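Local coordinates for putative uncharacterized protein PH0242 (Pyrococcus horikoshii, PDB 3VU1) that forms the C-terminal globular domain of an archaeal oligosaccharyltransferase of the AglB family and carries a bound calcium ion, at residues R338-Q343 / E478-M483; Y298-T303 / A334-F339; L398-G403 / G461-I466. One frame throughout, in Å; residues are numbered along the deposited sequence.

Contact 1: residues R338-Q343 / E478-M483; sequences RFILAQ and EKEYTM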
loop_
_atom_site.group_PDB
_atom_site.type_symbol
_atom_site.label_atom_id
_atom_site.label_comp_id
_atom_site.label_asym_id
_atom_site.label_seq_id
_atom_site.Cartn_x
_atom_site.Cartn_y
_atom_site.Cartn_z
ATOM N N ARG A 338 -0.068 20.277 -9.212
ATOM C CA ARG A 338 -0.332 19.254 -8.220
ATOM C C ARG A 338 -1.815 19.249 -7.854
ATOM O O ARG A 338 -2.358 20.238 -7.359
ATOM C CB ARG A 338 0.555 19.462 -6.977
ATOM C CG ARG A 338 0.565 18.296 -6.003
ATOM C CD ARG A 338 1.315 18.671 -4.747
ATOM N NE ARG A 338 2.741 18.535 -4.955
ATOM C CZ ARG A 338 3.669 19.157 -4.242
ATOM N NH1 ARG A 338 3.312 19.987 -3.260
ATOM N NH2 ARG A 338 4.953 18.958 -4.528
ATOM N N PHE A 339 -2.453 18.119 -8.108
ATOM C CA PHE A 339 -3.825 17.899 -7.697
ATOM C C PHE A 339 -3.904 17.466 -6.221
ATOM O O PHE A 339 -3.250 16.509 -5.803
ATOM C CB PHE A 339 -4.477 16.891 -8.646
ATOM C CG PHE A 339 -4.629 17.415 -10.053
ATOM C CD1 PHE A 339 -3.509 17.642 -10.859
ATOM C CD2 PHE A 339 -5.884 17.713 -10.567
ATOM C CE1 PHE A 339 -3.636 18.133 -12.148
ATOM C CE2 PHE A 339 -6.015 18.214 -11.859
ATOM C CZ PHE A 339 -4.893 18.421 -12.647
ATOM N N ILE A 340 -4.673 18.216 -5.440
ATOM C CA ILE A 340 -4.862 17.960 -4.012
ATOM C C ILE A 340 -6.295 17.571 -3.641
ATOM O O ILE A 340 -7.254 18.215 -4.063
ATOM C CB ILE A 340 -4.413 19.178 -3.159
ATOM C CG1 ILE A 340 -2.958 19.026 -2.718
ATOM C CG2 ILE A 340 -5.193 19.251 -1.864
ATOM C CD1 ILE A 340 -1.992 18.990 -3.859
ATOM N N LEU A 341 -6.434 16.513 -2.855
ATOM C CA LEU A 341 -7.696 16.248 -2.200
ATOM C C LEU A 341 -7.533 16.673 -0.749
ATOM O O LEU A 341 -6.611 16.233 -0.069
ATOM C CB LEU A 341 -8.075 14.768 -2.309
ATOM C CG LEU A 341 -9.483 14.415 -1.779
ATOM C CD1 LEU A 341 -10.123 13.342 -2.631
ATOM C CD2 LEU A 341 -9.522 13.998 -0.298
ATOM N N ALA A 342 -8.389 17.566 -0.272
ATOM C CA ALA A 342 -8.374 17.895 1.160
ATOM C C ALA A 342 -9.644 17.356 1.836
ATOM O O ALA A 342 -10.758 17.518 1.317
ATOM C CB ALA A 342 -8.169 19.373 1.419
ATOM N N GLN A 343 -9.430 16.658 2.953
ATOM C CA GLN A 343 -10.481 16.119 3.796
ATOM C C GLN A 343 -9.916 15.837 5.219
ATOM O O GLN A 343 -8.744 16.121 5.524
ATOM C CB GLN A 343 -11.142 14.888 3.147
ATOM C CG GLN A 343 -10.380 13.590 3.301
ATOM C CD GLN A 343 -11.148 12.398 2.798
ATOM O OE1 GLN A 343 -11.937 12.518 1.880
ATOM N NE2 GLN A 343 -10.905 11.233 3.379
ATOM N N GLU A 478 -8.098 18.993 8.709
ATOM C CA GLU A 478 -8.254 19.044 7.241
ATOM C C GLU A 478 -6.869 18.812 6.710
ATOM O O GLU A 478 -5.962 19.610 6.953
ATOM C CB GLU A 478 -8.759 20.382 6.715
ATOM C CG GLU A 478 -10.267 20.463 6.527
ATOM C CD GLU A 478 -10.810 19.771 5.273
ATOM O OE1 GLU A 478 -11.618 18.821 5.427
ATOM O OE2 GLU A 478 -10.477 20.190 4.139
ATOM N N LYS A 479 -6.705 17.695 6.022
ATOM C CA LYS A 479 -5.395 17.267 5.581
ATOM C C LYS A 479 -5.374 17.362 4.060
ATOM O O LYS A 479 -6.409 17.121 3.407
ATOM C CB LYS A 479 -5.163 15.825 6.061
ATOM C CG LYS A 479 -3.733 15.331 6.000
ATOM C CD LYS A 479 -3.646 13.862 6.364
ATOM C CE LYS A 479 -2.192 13.414 6.349
ATOM N NZ LYS A 479 -2.048 11.962 6.648
ATOM N N GLU A 480 -4.214 17.725 3.513
ATOM C CA GLU A 480 -3.984 17.733 2.069
ATOM C C GLU A 480 -3.361 16.431 1.584
ATOM O O GLU A 480 -2.399 15.961 2.144
ATOM C CB GLU A 480 -3.047 18.858 1.698
ATOM C CG GLU A 480 -3.610 20.239 1.952
ATOM C CD GLU A 480 -2.492 21.258 2.042
ATOM O OE1 GLU A 480 -1.525 20.991 2.799
ATOM O OE2 GLU A 480 -2.564 22.311 1.355
ATOM N N TYR A 481 -3.910 15.862 0.528
ATOM C CA TYR A 481 -3.400 14.655 -0.071
ATOM C C TYR A 481 -2.951 14.948 -1.485
ATOM O O TYR A 481 -3.618 15.695 -2.208
ATOM C CB TYR A 481 -4.505 13.631 -0.106
ATOM C CG TYR A 481 -4.959 13.199 1.288
ATOM C CD1 TYR A 481 -6.088 13.773 1.902
ATOM C CD2 TYR A 481 -4.261 12.204 1.983
ATOM C CE1 TYR A 481 -6.501 13.349 3.160
ATOM C CE2 TYR A 481 -4.649 11.795 3.235
ATOM C CZ TYR A 481 -5.768 12.353 3.823
ATOM O OH TYR A 481 -6.121 11.916 5.075
ATOM N N THR A 482 -1.804 14.392 -1.878
ATOM C CA THR A 482 -1.319 14.547 -3.238
ATOM C C THR A 482 -1.921 13.460 -4.101
ATOM O O THR A 482 -1.690 12.262 -3.836
ATOM C CB THR A 482 0.199 14.469 -3.308
ATOM O OG1 THR A 482 0.740 15.702 -2.820
ATOM C CG2 THR A 482 0.666 14.285 -4.752
ATOM N N MET A 483 -2.682 13.861 -5.125
ATOM C CA MET A 483 -3.325 12.870 -5.972
ATOM C C MET A 483 -2.476 12.509 -7.172
ATOM O O MET A 483 -2.450 11.364 -7.596
ATOM C CB MET A 483 -4.727 13.302 -6.407
ATOM C CG MET A 483 -5.626 13.857 -5.318
ATOM S SD MET A 483 -7.342 14.057 -5.895
ATOM C CE MET A 483 -7.870 12.341 -5.954
HETATM O O HOH W 1 -8.639 10.816 5.276
#

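Contact 2: residues Y298-T303 / A334-F339; sequences YALNGT and AQKYRF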
loop_
_atom_site.group_PDB
_atom_site.type_symbol
_atom_site.label_atom_id
_atom_site.label_comp_id
_atom_site.label_asym_id
_atom_site.label_seq_id
_atom_site.Cartn_x
_atom_site.Cartn_y
_atom_site.Cartn_z
ATOM N N TYR A 298 -2.605 22.998 -7.231
ATOM C CA TYR A 298 -1.547 23.909 -6.802
ATOM C C TYR A 298 -0.575 24.056 -7.965
ATOM O O TYR A 298 0.025 23.066 -8.403
ATOM C CB TYR A 298 -0.783 23.351 -5.592
ATOM C CG TYR A 298 -1.528 23.246 -4.267
ATOM C CD1 TYR A 298 -2.882 23.574 -4.167
ATOM C CD2 TYR A 298 -0.878 22.772 -3.114
ATOM C CE1 TYR A 298 -3.562 23.467 -2.963
ATOM C CE2 TYR A 298 -1.558 22.656 -1.907
ATOM C CZ TYR A 298 -2.902 23.008 -1.831
ATOM O OH TYR A 298 -3.618 22.906 -0.640
ATOM N N ALA A 299 -0.425 25.274 -8.472
ATOM C CA ALA A 299 0.617 25.565 -9.467
ATOM C C ALA A 299 1.943 25.714 -8.750
ATOM O O ALA A 299 2.031 26.397 -7.727
ATOM C CB ALA A 299 0.296 26.840 -10.235
ATOM N N LEU A 300 2.975 25.100 -9.301
ATOM C CA LEU A 300 4.277 25.107 -8.664
ATOM C C LEU A 300 5.400 25.458 -9.605
ATOM O O LEU A 300 5.486 24.910 -10.705
ATOM C CB LEU A 300 4.587 23.732 -8.047
ATOM C CG LEU A 300 4.028 23.378 -6.672
ATOM C CD1 LEU A 300 2.725 22.634 -6.851
ATOM C CD2 LEU A 300 5.022 22.507 -5.922
ATOM N N ASN A 301 6.266 26.352 -9.139
ATOM C CA ASN A 301 7.592 26.553 -9.714
ATOM C C ASN A 301 8.646 25.914 -8.811
ATOM O O ASN A 301 9.003 26.463 -7.770
ATOM C CB ASN A 301 7.885 28.045 -9.901
ATOM C CG ASN A 301 7.055 28.680 -11.007
ATOM O OD1 ASN A 301 6.769 28.059 -12.028
ATOM N ND2 ASN A 301 6.672 29.935 -10.808
ATOM N N GLY A 302 9.132 24.750 -9.215
ATOM C CA GLY A 302 10.060 23.966 -8.413
ATOM C C GLY A 302 9.390 23.429 -7.165
ATOM O O GLY A 302 8.676 22.427 -7.215
ATOM N N THR A 303 9.613 24.102 -6.041
ATOM C CA THR A 303 9.014 23.705 -4.774
ATOM C C THR A 303 8.171 24.840 -4.209
ATOM O O THR A 303 7.561 24.678 -3.173
ATOM C CB THR A 303 10.056 23.218 -3.715
ATOM O OG1 THR A 303 10.736 24.343 -3.134
ATOM C CG2 THR A 303 11.093 22.187 -4.312
ATOM N N ALA A 334 3.343 27.774 -15.124
ATOM C CA ALA A 334 4.069 27.236 -13.971
ATOM C C ALA A 334 4.801 26.006 -14.435
ATOM O O ALA A 334 4.513 25.495 -15.514
ATOM C CB ALA A 334 3.109 26.843 -12.866
ATOM N N GLN A 335 5.739 25.510 -13.633
ATOM C CA GLN A 335 6.487 24.321 -14.034
ATOM C C GLN A 335 5.641 23.047 -13.980
ATOM O O GLN A 335 5.736 22.219 -14.872
ATOM C CB GLN A 335 7.759 24.148 -13.200
ATOM C CG GLN A 335 8.498 22.855 -13.551
ATOM C CD GLN A 335 9.724 22.583 -12.704
ATOM O OE1 GLN A 335 10.433 21.608 -12.950
ATOM N NE2 GLN A 335 10.002 23.445 -11.720
ATOM N N LYS A 336 4.831 22.892 -12.935
ATOM C CA LYS A 336 4.011 21.697 -12.802
ATOM C C LYS A 336 2.731 21.943 -12.007
ATOM O O LYS A 336 2.625 22.940 -11.290
ATOM C CB LYS A 336 4.809 20.552 -12.182
ATOM C CG LYS A 336 5.330 20.815 -10.785
ATOM C CD LYS A 336 5.936 19.540 -10.232
ATOM C CE LYS A 336 6.679 19.792 -8.928
ATOM N NZ LYS A 336 7.308 18.516 -8.486
ATOM N N TYR A 337 1.757 21.039 -12.158
ATOM C CA TYR A 337 0.491 21.127 -11.400
ATOM C C TYR A 337 0.300 19.946 -10.441
ATOM O O TYR A 337 0.504 18.773 -10.800
ATOM C CB TYR A 337 -0.738 21.312 -12.314
ATOM C CG TYR A 337 -0.542 22.372 -13.374
ATOM C CD1 TYR A 337 -0.225 22.014 -14.681
ATOM C CD2 TYR A 337 -0.651 23.725 -13.071
ATOM C CE1 TYR A 337 -0.033 22.964 -15.665
ATOM C CE2 TYR A 337 -0.459 24.689 -14.048
ATOM C CZ TYR A 337 -0.146 24.297 -15.347
ATOM O OH TYR A 337 0.057 25.232 -16.340
ATOM N N ARG A 338 -0.068 20.277 -9.212
ATOM C CA ARG A 338 -0.332 19.254 -8.220
ATOM C C ARG A 338 -1.815 19.249 -7.854
ATOM O O ARG A 338 -2.358 20.238 -7.359
ATOM C CB ARG A 338 0.555 19.462 -6.977
ATOM C CG ARG A 338 0.565 18.296 -6.003
ATOM C CD ARG A 338 1.315 18.671 -4.747
ATOM N NE ARG A 338 2.741 18.535 -4.955
ATOM C CZ ARG A 338 3.669 19.157 -4.242
ATOM N NH1 ARG A 338 3.312 19.987 -3.260
ATOM N NH2 ARG A 338 4.953 18.958 -4.528
ATOM N N PHE A 339 -2.453 18.119 -8.108
ATOM C CA PHE A 339 -3.825 17.899 -7.697
ATOM C C PHE A 339 -3.904 17.466 -6.221
ATOM O O PHE A 339 -3.250 16.509 -5.803
ATOM C CB PHE A 339 -4.477 16.891 -8.646
ATOM C CG PHE A 339 -4.629 17.415 -10.053
ATOM C CD1 PHE A 339 -3.509 17.642 -10.859
ATOM C CD2 PHE A 339 -5.884 17.713 -10.567
ATOM C CE1 PHE A 339 -3.636 18.133 -12.148
ATOM C CE2 PHE A 339 -6.015 18.214 -11.859
ATOM C CZ PHE A 339 -4.893 18.421 -12.647
#

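Contact 3: residues L398-G403 / G461-I466; sequences LVRKGG and GDKLII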
loop_
_atom_site.group_PDB
_atom_site.type_symbol
_atom_site.label_atom_id
_atom_site.label_comp_id
_atom_site.label_asym_id
_atom_site.label_seq_id
_atom_site.Cartn_x
_atom_site.Cartn_y
_atom_site.Cartn_z
ATOM N N LEU A 398 -8.868 -12.034 13.174
ATOM C CA LEU A 398 -8.966 -13.044 12.128
ATOM C C LEU A 398 -10.349 -13.694 12.100
ATOM O O LEU A 398 -10.993 -13.858 13.146
ATOM C CB LEU A 398 -7.900 -14.119 12.329
ATOM C CG LEU A 398 -6.451 -13.653 12.463
ATOM C CD1 LEU A 398 -5.487 -14.842 12.413
ATOM C CD2 LEU A 398 -6.100 -12.605 11.409
ATOM N N VAL A 399 -10.813 -14.066 10.913
ATOM C CA VAL A 399 -12.035 -14.855 10.811
ATOM C C VAL A 399 -11.772 -16.096 9.974
ATOM O O VAL A 399 -11.451 -16.000 8.793
ATOM C CB VAL A 399 -13.240 -14.064 10.252
ATOM C CG1 VAL A 399 -14.473 -14.967 10.190
ATOM C CG2 VAL A 399 -13.524 -12.832 11.108
ATOM N N ARG A 400 -11.898 -17.260 10.606
ATOM C CA ARG A 400 -11.581 -18.501 9.941
ATOM C C ARG A 400 -12.488 -18.659 8.745
ATOM O O ARG A 400 -13.691 -18.374 8.814
ATOM C CB ARG A 400 -11.730 -19.702 10.881
ATOM C CG ARG A 400 -10.973 -20.949 10.412
ATOM C CD ARG A 400 -11.732 -22.244 10.637
ATOM N NE ARG A 400 -12.402 -22.200 11.916
ATOM C CZ ARG A 400 -13.518 -22.846 12.221
ATOM N NH1 ARG A 400 -14.106 -23.646 11.341
ATOM N NH2 ARG A 400 -14.029 -22.691 13.438
ATOM N N LYS A 401 -11.889 -19.094 7.646
ATOM C CA LYS A 401 -12.608 -19.391 6.422
ATOM C C LYS A 401 -12.219 -20.812 6.063
ATOM O O LYS A 401 -11.029 -21.129 5.913
ATOM C CB LYS A 401 -12.240 -18.404 5.312
ATOM C CG LYS A 401 -12.975 -18.679 4.024
ATOM C CD LYS A 401 -12.469 -17.877 2.836
ATOM C CE LYS A 401 -12.635 -18.722 1.574
ATOM N NZ LYS A 401 -13.413 -18.034 0.497
ATOM N N GLY A 402 -13.226 -21.674 5.970
ATOM C CA GLY A 402 -13.010 -23.098 5.728
ATOM C C GLY A 402 -12.655 -23.828 7.010
ATOM O O GLY A 402 -12.618 -23.221 8.083
ATOM N N GLY A 403 -12.389 -25.131 6.899
ATOM C CA GLY A 403 -12.119 -25.975 8.068
ATOM C C GLY A 403 -13.295 -26.116 9.027
ATOM O O GLY A 403 -14.252 -25.320 9.008
ATOM N N GLY A 461 -18.326 -16.048 16.513
ATOM C CA GLY A 461 -18.237 -17.253 17.317
ATOM C C GLY A 461 -16.829 -17.789 17.455
ATOM O O GLY A 461 -15.904 -17.020 17.700
ATOM N N ASP A 462 -16.663 -19.103 17.308
ATOM C CA ASP A 462 -15.354 -19.728 17.470
ATOM C C ASP A 462 -14.429 -19.428 16.283
ATOM O O ASP A 462 -13.201 -19.539 16.403
ATOM C CB ASP A 462 -15.479 -21.246 17.745
ATOM C CG ASP A 462 -15.255 -22.122 16.484
ATOM O OD1 ASP A 462 -14.220 -22.857 16.435
ATOM O OD2 ASP A 462 -16.114 -22.090 15.556
ATOM N N LYS A 463 -15.026 -19.054 15.145
ATOM C CA LYS A 463 -14.283 -18.593 13.973
ATOM C C LYS A 463 -13.402 -17.341 14.207
ATOM O O LYS A 463 -12.587 -17.006 13.350
ATOM C CB LYS A 463 -15.238 -18.331 12.831
ATOM C CG LYS A 463 -15.588 -19.563 12.036
ATOM C CD LYS A 463 -16.657 -19.246 11.004
ATOM C CE LYS A 463 -17.598 -20.437 10.860
ATOM N NZ LYS A 463 -18.378 -20.454 9.581
ATOM N N LEU A 464 -13.537 -16.683 15.364
ATOM C CA LEU A 464 -12.843 -15.417 15.639
ATOM C C LEU A 464 -11.574 -15.559 16.476
ATOM O O LEU A 464 -11.596 -16.226 17.507
ATOM C CB LEU A 464 -13.795 -14.441 16.345
ATOM C CG LEU A 464 -13.271 -13.109 16.886
ATOM C CD1 LEU A 464 -13.278 -12.066 15.786
ATOM C CD2 LEU A 464 -14.134 -12.629 18.037
ATOM N N ILE A 465 -10.485 -14.920 16.033
ATOM C CA ILE A 465 -9.248 -14.823 16.814
ATOM C C ILE A 465 -8.843 -13.351 16.813
ATOM O O ILE A 465 -8.510 -12.795 15.780
ATOM C CB ILE A 465 -8.117 -15.686 16.192
ATOM C CG1 ILE A 465 -8.613 -17.095 15.848
ATOM C CG2 ILE A 465 -6.895 -15.775 17.095
ATOM C CD1 ILE A 465 -7.624 -17.937 15.058
ATOM N N ILE A 466 -8.916 -12.695 17.959
ATOM C CA ILE A 466 -8.489 -11.297 18.070
ATOM C C ILE A 466 -6.973 -11.299 18.140
ATOM O O ILE A 466 -6.397 -12.075 18.883
ATOM C CB ILE A 466 -9.022 -10.636 19.348
ATOM C CG1 ILE A 466 -10.542 -10.862 19.525
ATOM C CG2 ILE A 466 -8.616 -9.180 19.416
ATOM C CD1 ILE A 466 -11.476 -9.883 18.859
#

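Contact 1: residues R338-Q343 / E478-M483
Leu341 and Tyr481 form a hydrogen-bonded pair in an antiparallel beta sheet, where strand 336-356 lies beside strand 464-487. Tyr481 N bonds to Leu341 O at 2.8 Å and Leu341 N to Tyr481 O at 3.0 Å; Gln343 and Lys479 repeat the pattern. On the tightly packed face, Leu341 CD2 meets the Tyr481 ring at CD1 (4.1 Å), and its CB lies against Met483 SD (3.7 Å). With the chain bent at chi3 (73°), Met483 CE stays beside Leu341 CD1. Strand 253-262 closes over this side: Phe253 meets the Tyr481 ring edge-to-face, and Ile255 touches Met483.

On the other face Ile340 and Ala342 are buried, but Glu480 and Thr482 are partly exposed. Arg338 CD passes Thr482 OG1 at 3.6 Å on the way to a salt bridge between Arg338 NE and Glu485. Glu480 OE1 forms a salt bridge with Lys383, and OE2 probably hydrogen-bonds to Tyr298 OH. The exposed Glu478 lays OE2 near Ala342 CB and OE1 near Gln343 CA. Gln343 OE1 bonds to the backbone N of Lys291 and Tyr481 OH to Glu80; one water bridges their tips, accepting from Gln343 NE2 at 3.0 Å and donating to Tyr481 OH at 2.8 Å.

Contact 2: residues Y298-T303 / A334-F339
Tyr298 and Arg338 exchange two backbone hydrogen bonds where strands 298-301 and 336-339 run antiparallel, their short axes 4.8 Å apart at the closest and inclined at 144°. Tyr298 N reaches Arg338 O at 2.8 Å, and Arg338 N returns to Tyr298 O. At the next hydrogen-bonded pair the regularity ends in a classic beta bulge, with Gln335 and Lys336 both set against Leu300. Leu300 O takes a sound bond from Lys336 N and a weak one from Gln335 N. The latter N-H also goes to Asn301 OD1, 3.2 Å from Gln335 N, so that the amide supplements the backbone pairing at the strand end.

Leu300 carries the side-chain packing, and its two branches divide the work. CD1 sits against Arg338 CB at 3.8 Å, whereas CD2 lies 3.6 Å above one face of the Arg338 guanidinium, displaced toward the rim; Glu485 holds that guanidinium through NE. With its CG between the backbone N and the carbonyl carbon (chi1 61°), Lys336 brings that atom to 4.1 Å from Leu300 CB. The rest of the lysine chain is extended, and CE passes Gly302 O at 3.7 Å. On the other face the packing is small and apolar: Ala299 CB touches Ala334 CB at 3.9 Å and comes near Tyr337 CD2.

Strand 304-314 borders this pair beyond Ala299, with Ile306 touching Ala299, Asn301 and Ala334, while strand 464-487 continues the sheet beyond Tyr337, which shares a backbone hydrogen bond with Val486.

Contact 3: residues L398-G403 / G461-I466
Arg400 meets Asp462 and Lys463 through a chain that starts with CG anti to the backbone N (chi1 -160°) and, as modelled, bends at chi2 and again at chi3. The Arg400 and Lys463 side chains cross at about a right angle, and Lys463 CG lies 3.7 Å above one face of the guanidinium, displaced toward the rim. Arg400 NH2 forms a salt bridge with Asp462 OD1 at the edge of the guanidinium. Both carboxylate oxygens, OD1 and OD2 of Asp462, lie 3.0 Å from this one nitrogen, Arg400 NH2, and the two planes are 63° apart, in contrast to a flat two-pronged pairing.

Along the backbone, the end of strand 385-401 pairs antiparallel with the start of strand 464-487. Leu398 N bonds to Ile465 O at 2.7 Å, and Ile465 N answers to Leu398 O. Arg400 N bonds to Lys463 O at 2.8 Å, extending the pairing into the 3-10 turn 462-463 that follows helix 448-460. Leu398 CB and Ile465 CB touch at 4.2 Å on the face covered by Phe413 of strand 412-431.

The arginine thus ties the end of its own strand to the turn entering the other. Its NE bonds to Asn406 and its NH1 weakly to Gly403 O; together these acceptors probably limit the guanidinium's rotation. The Asp462 charge probably balances that of Arg400 and would ease its repulsion with Lys463 NZ, 5.6 Å from Arg400 NH1.

All three contacts lie in one large antiparallel sheet. Contact 1 and contact 2 share Arg338 and Phe339 on strand 336-356, and they touch where Tyr298 packs on Ile340 and probably hydrogen-bonds to Glu480. Contact 3 is separate, its centre about 38 Å from that of contact 1, yet strand 464-487 runs through both. Contact 1 has the largest share of buried residues and an apolar face of leucine, methionine and tyrosine. Contacts 2 and 3 lie farther from the chain's centre, at strand ends with exposed residues; there a bulge interrupts the pairing and a side-chain amide supplements it in contact 2, and a salt bridge supplements it in contact 3.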